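Local atomic coordinates of phage terminase large subunit (Thermus phage P7426, PDB entry 7KS4), a protein that probably drives viral DNA into empty capsids with ATP and cuts the genome as an endonuclease, this chain being its N-terminal ATPase domain. Residues Lys14-Leu18 with Leu19-Pro23; Ile159-Ser162 with Val163-Glu166. All coordinates share one frame; numbering follows the deposited sequence.

Interaction 1. Residues Lys14-Leu18 with Leu19-Pro23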
loop_
_atom_site.group_PDB
_atom_site.type_symbol
_atom_site.label_atom_id
_atom_site.label_comp_id
_atom_site.label_asym_id
_atom_site.label_seq_id
_atom_site.Cartn_x
_atom_site.Cartn_y
_atom_site.Cartn_z
ATOM N N LYS A 14 -9.403 8.113 -15.753
ATOM C CA LYS A 14 -8.756 7.770 -17.016
ATOM C C LYS A 14 -7.578 6.833 -16.787
ATOM O O LYS A 14 -7.379 5.875 -17.542
ATOM C CB LYS A 14 -8.295 9.037 -17.735
ATOM C CG LYS A 14 -9.386 10.082 -17.910
ATOM C CD LYS A 14 -9.726 10.333 -19.370
ATOM C CE LYS A 14 -8.836 11.407 -19.971
ATOM N NZ LYS A 14 -9.097 11.555 -21.424
ATOM N N PHE A 15 -6.790 7.084 -15.745
ATOM C CA PHE A 15 -5.676 6.189 -15.463
ATOM C C PHE A 15 -6.173 4.821 -15.008
ATOM O O PHE A 15 -5.623 3.794 -15.420
ATOM C CB PHE A 15 -4.746 6.801 -14.419
ATOM C CG PHE A 15 -3.417 6.108 -14.326
ATOM C CD1 PHE A 15 -2.379 6.459 -15.175
ATOM C CD2 PHE A 15 -3.208 5.099 -13.400
ATOM C CE1 PHE A 15 -1.153 5.818 -15.098
ATOM C CE2 PHE A 15 -1.986 4.455 -13.319
ATOM C CZ PHE A 15 -0.959 4.813 -14.168
ATOM N N PHE A 16 -7.190 4.781 -14.145
ATOM C CA PHE A 16 -7.784 3.499 -13.764
ATOM C C PHE A 16 -8.230 2.718 -14.991
ATOM O O PHE A 16 -7.985 1.507 -15.100
ATOM C CB PHE A 16 -8.985 3.716 -12.841
ATOM C CG PHE A 16 -8.650 4.331 -11.513
ATOM C CD1 PHE A 16 -7.396 4.180 -10.941
ATOM C CD2 PHE A 16 -9.614 5.054 -10.822
ATOM C CE1 PHE A 16 -7.108 4.748 -9.704
ATOM C CE2 PHE A 16 -9.329 5.618 -9.591
ATOM C CZ PHE A 16 -8.075 5.463 -9.034
ATOM N N GLU A 17 -8.908 3.394 -15.915
ATOM C CA GLU A 17 -9.391 2.739 -17.123
ATOM C C GLU A 17 -8.242 2.147 -17.932
ATOM O O GLU A 17 -8.366 1.047 -18.487
ATOM C CB GLU A 17 -10.185 3.743 -17.952
ATOM C CG GLU A 17 -10.917 3.160 -19.129
ATOM C CD GLU A 17 -12.248 2.528 -18.750
ATOM O OE1 GLU A 17 -12.420 2.137 -17.572
ATOM O OE2 GLU A 17 -13.127 2.432 -19.635
ATOM N N LEU A 18 -7.117 2.862 -18.025
ATOM C CA LEU A 18 -5.932 2.281 -18.652
ATOM C C LEU A 18 -5.501 1.008 -17.935
ATOM O O LEU A 18 -5.101 0.030 -18.572
ATOM C CB LEU A 18 -4.781 3.294 -18.667
ATOM C CG LEU A 18 -4.863 4.457 -19.658
ATOM C CD1 LEU A 18 -3.700 5.436 -19.443
ATOM C CD2 LEU A 18 -4.861 3.940 -21.088
ATOM N N LEU A 19 -5.585 0.988 -16.611
ATOM C CA LEU A 19 -5.133 -0.185 -15.877
ATOM C C LEU A 19 -6.099 -1.359 -15.946
ATOM O O LEU A 19 -5.739 -2.452 -15.497
ATOM C CB LEU A 19 -4.895 0.173 -14.411
ATOM C CG LEU A 19 -3.538 0.789 -14.092
ATOM C CD1 LEU A 19 -3.511 1.227 -12.642
ATOM C CD2 LEU A 19 -2.427 -0.201 -14.382
ATOM N N GLY A 20 -7.298 -1.179 -16.490
ATOM C CA GLY A 20 -8.308 -2.210 -16.347
ATOM C C GLY A 20 -8.770 -2.354 -14.918
ATOM O O GLY A 20 -9.168 -3.445 -14.503
ATOM N N TYR A 21 -8.744 -1.264 -14.161
ATOM C CA TYR A 21 -8.976 -1.268 -12.725
ATOM C C TYR A 21 -10.267 -0.525 -12.419
ATOM O O TYR A 21 -10.456 0.608 -12.873
ATOM C CB TYR A 21 -7.787 -0.615 -12.016
ATOM C CG TYR A 21 -7.902 -0.423 -10.516
ATOM C CD1 TYR A 21 -8.072 -1.506 -9.658
ATOM C CD2 TYR A 21 -7.775 0.840 -9.956
ATOM C CE1 TYR A 21 -8.148 -1.327 -8.286
ATOM C CE2 TYR A 21 -7.840 1.029 -8.577
ATOM C CZ TYR A 21 -8.030 -0.059 -7.751
ATOM O OH TYR A 21 -8.090 0.113 -6.383
ATOM N N LYS A 22 -11.151 -1.162 -11.655
ATOM C CA LYS A 22 -12.437 -0.582 -11.269
ATOM C C LYS A 22 -12.556 -0.628 -9.750
ATOM O O LYS A 22 -13.126 -1.571 -9.185
ATOM C CB LYS A 22 -13.600 -1.317 -11.940
ATOM C CG LYS A 22 -13.717 -1.058 -13.454
ATOM C CD LYS A 22 -13.294 -2.269 -14.300
ATOM C CE LYS A 22 -13.489 -2.018 -15.804
ATOM N NZ LYS A 22 -12.372 -2.552 -16.663
ATOM N N PRO A 23 -12.068 0.393 -9.058
ATOM C CA PRO A 23 -11.973 0.310 -7.595
ATOM C C PRO A 23 -13.330 0.265 -6.905
ATOM O O PRO A 23 -14.333 0.771 -7.412
ATOM C CB PRO A 23 -11.217 1.592 -7.228
ATOM C CG PRO A 23 -11.564 2.538 -8.329
ATOM C CD PRO A 23 -11.652 1.714 -9.561
HETATM O O HOH W 1 -12.063 2.039 -14.436
#

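Interaction 2. Residues Ile159-Ser162 with Val163-Glu166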
loop_
_atom_site.group_PDB
_atom_site.type_symbol
_atom_site.label_atom_id
_atom_site.label_comp_id
_atom_site.label_asym_id
_atom_site.label_seq_id
_atom_site.Cartn_x
_atom_site.Cartn_y
_atom_site.Cartn_z
ATOM N N ILE A 159 4.781 -5.754 11.236
ATOM C CA ILE A 159 6.128 -5.229 11.033
ATOM C C ILE A 159 6.553 -4.507 12.312
ATOM O O ILE A 159 5.788 -3.675 12.810
ATOM C CB ILE A 159 6.184 -4.276 9.824
ATOM C CG1 ILE A 159 5.885 -5.047 8.529
ATOM C CG2 ILE A 159 7.545 -3.591 9.729
ATOM C CD1 ILE A 159 5.751 -4.171 7.301
ATOM N N PRO A 160 7.734 -4.783 12.857
ATOM C CA PRO A 160 8.161 -4.068 14.070
ATOM C C PRO A 160 8.222 -2.564 13.840
ATOM O O PRO A 160 8.693 -2.096 12.801
ATOM C CB PRO A 160 9.551 -4.651 14.357
ATOM C CG PRO A 160 9.564 -5.977 13.676
ATOM C CD PRO A 160 8.711 -5.810 12.451
ATOM N N PHE A 161 7.748 -1.801 14.834
ATOM C CA PHE A 161 7.761 -0.346 14.713
ATOM C C PHE A 161 9.137 0.176 14.334
ATOM O O PHE A 161 9.248 1.175 13.612
ATOM C CB PHE A 161 7.318 0.311 16.023
ATOM C CG PHE A 161 7.273 1.809 15.949
ATOM C CD1 PHE A 161 6.401 2.440 15.080
ATOM C CD2 PHE A 161 8.115 2.583 16.730
ATOM C CE1 PHE A 161 6.357 3.815 14.993
ATOM C CE2 PHE A 161 8.073 3.962 16.653
ATOM C CZ PHE A 161 7.191 4.579 15.779
ATOM N N SER A 162 10.195 -0.487 14.808
ATOM C CA SER A 162 11.553 -0.017 14.561
ATOM C C SER A 162 11.860 0.051 13.071
ATOM O O SER A 162 12.592 0.942 12.622
ATOM C CB SER A 162 12.556 -0.929 15.265
ATOM O OG SER A 162 12.414 -2.269 14.834
ATOM N N VAL A 163 11.335 -0.890 12.287
ATOM C CA VAL A 163 11.514 -0.810 10.840
ATOM C C VAL A 163 10.976 0.518 10.324
ATOM O O VAL A 163 11.631 1.205 9.531
ATOM C CB VAL A 163 10.848 -2.015 10.147
ATOM C CG1 VAL A 163 11.023 -1.936 8.635
ATOM C CG2 VAL A 163 11.440 -3.325 10.668
ATOM N N TRP A 164 9.794 0.922 10.793
ATOM C CA TRP A 164 9.250 2.214 10.391
ATOM C C TRP A 164 10.102 3.360 10.929
ATOM O O TRP A 164 10.616 4.184 10.164
ATOM C CB TRP A 164 7.800 2.357 10.871
ATOM C CG TRP A 164 7.312 3.761 10.713
ATOM C CD1 TRP A 164 7.252 4.718 11.682
ATOM C CD2 TRP A 164 6.860 4.384 9.504
ATOM N NE1 TRP A 164 6.781 5.893 11.157
ATOM C CE2 TRP A 164 6.531 5.715 9.821
ATOM C CE3 TRP A 164 6.701 3.945 8.185
ATOM C CZ2 TRP A 164 6.050 6.609 8.871
ATOM C CZ3 TRP A 164 6.224 4.831 7.247
ATOM C CH2 TRP A 164 5.901 6.151 7.591
ATOM N N SER A 165 10.272 3.423 12.256
ATOM C CA SER A 165 10.856 4.616 12.866
ATOM C C SER A 165 12.283 4.849 12.390
ATOM O O SER A 165 12.699 5.995 12.185
ATOM C CB SER A 165 10.822 4.503 14.393
ATOM O OG SER A 165 11.621 3.426 14.843
ATOM N N GLU A 166 13.054 3.779 12.219
ATOM C CA GLU A 166 14.478 3.903 11.948
ATOM C C GLU A 166 14.832 3.739 10.475
ATOM O O GLU A 166 15.719 4.439 9.978
ATOM C CB GLU A 166 15.247 2.874 12.784
ATOM C CG GLU A 166 15.037 3.043 14.295
ATOM C CD GLU A 166 15.688 1.943 15.115
ATOM O OE1 GLU A 166 16.335 1.055 14.519
ATOM O OE2 GLU A 166 15.557 1.968 16.359
#

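Interaction 1. Residues Lys14-Leu18 with Leu19-Pro23
Phe15 starts the contact with both its backbone and its ring. Leu19 N donates to Phe15 O at 3.0 Å, a last ordinary helical bond, while the ring lies close to the leucine on the same flank of the helix. Phe15 CE2 comes within 3.6 Å of Leu19 CD1, the two side chains slanting past each other.

Phe16 does more. Tyr21 N donates to Phe16 O at 3.0 Å in a fairly straight bond (167° at the hydrogen), and Leu19 N reaches the same oxygen weakly. The Phe16 ring packs edge-to-face with Tyr21: the tyrosine offers its CD2-CE2 edge to one phenylalanine face, planes at 80° and centroids 5.3 Å apart. With CG anti to the carbonyl carbon (chi1 -65°), Phe16 runs alongside Tyr21 in the same direction, and Pro23 CG lies 4.0 Å from Phe16 CE2, its ring crossing Phe16 at about a right angle.

Gly20 N donates to Glu17 O at 3.2 Å. Together with the bond from Tyr21 to Phe16 and the positive phi of Gly20, this closes the helix in a Schellman motif. A water also donates to both Glu17 OE1 and Tyr21 O, tying the carboxylate to the outgoing chain.

Beyond the turn, Tyr21, Lys22 and Pro23 belong to the ADP pocket, where Lys22 O accepts a hydrogen bond from N6 of the adenine; Tyr21 OH is hydrogen-bonded to His31 NE2. Helix 13-19 rests through Phe15, Leu18 and Leu19 on Leu92 of helix 75-92, Tyr21 packs against Glu50, Ala51 and Val54 of helix 48-62, and Phe16 and Pro23 share Leu28 of helix 25-32.

Interaction 2. Residues Ile159-Ser162 with Val163-Glu166
Apolar packing joins Ile159 to Val163 as the chain enters helix 161-175. Ile159 CG2 meets Val163 CB at 3.7 Å, the two side chains crossing at about a right angle, and Pro160 CD touches Val163 CG2 more loosely.

The aromatic pair is Phe161 with Trp164. Phe161 CE1 lies 3.5 Å from Trp164 CD1, on the pyrrole part of the indole, with the ring planes inclined at 37°. Phe161 holds CG anti to its own N (chi1 -178°), which folds the ring back over the first turn, where Phe161 CE2 also reaches Ser165 CB at 3.6 Å. Trp190 meets both aromatic rings and, through NE1, donates to Ile159 O.

Backbone bonds wind the turn. Val163 N donates to Pro160 O at 2.9 Å. Ser165 N binds Phe161 O at 2.8 Å, nearly straight (168°), and Glu166 N binds Ser162 O at 2.9 Å.

Chemically, the turn combines two kinds of bonding: the carbonyls of residues 160-162 are taken up by amides further on, while apolar side chains pack in two groups, Ile159 with Val163 and Phe161 with Trp164. Trp164 continues onto Ala179 and Ile181 of strand 178-183, so hydrophobic contacts hold the start of the helix to the sheet within a beta-alpha-beta unit.

In the fold
Interaction 1 comes first along the chain and interaction 2 well after it; their centres are 33 Å apart, their nearest atoms about 20 Å, and they lie on opposite sides of the chain's centre. Between them stands the mixed sheet of this P-loop ATPase domain. Residues 14-23 end helix 13-19 and lead into the adenine end of the ADP site, beside helix 48-62. Residues 159-166 follow strand 150-153, the predicted Walker B strand, and the predicted catalytic Glu155, whose side chain is about 6 Å from that of Ile159. Interaction 1 thus makes the adenine contact, while interaction 2 lies downstream of Glu155, away from the bound nucleotide.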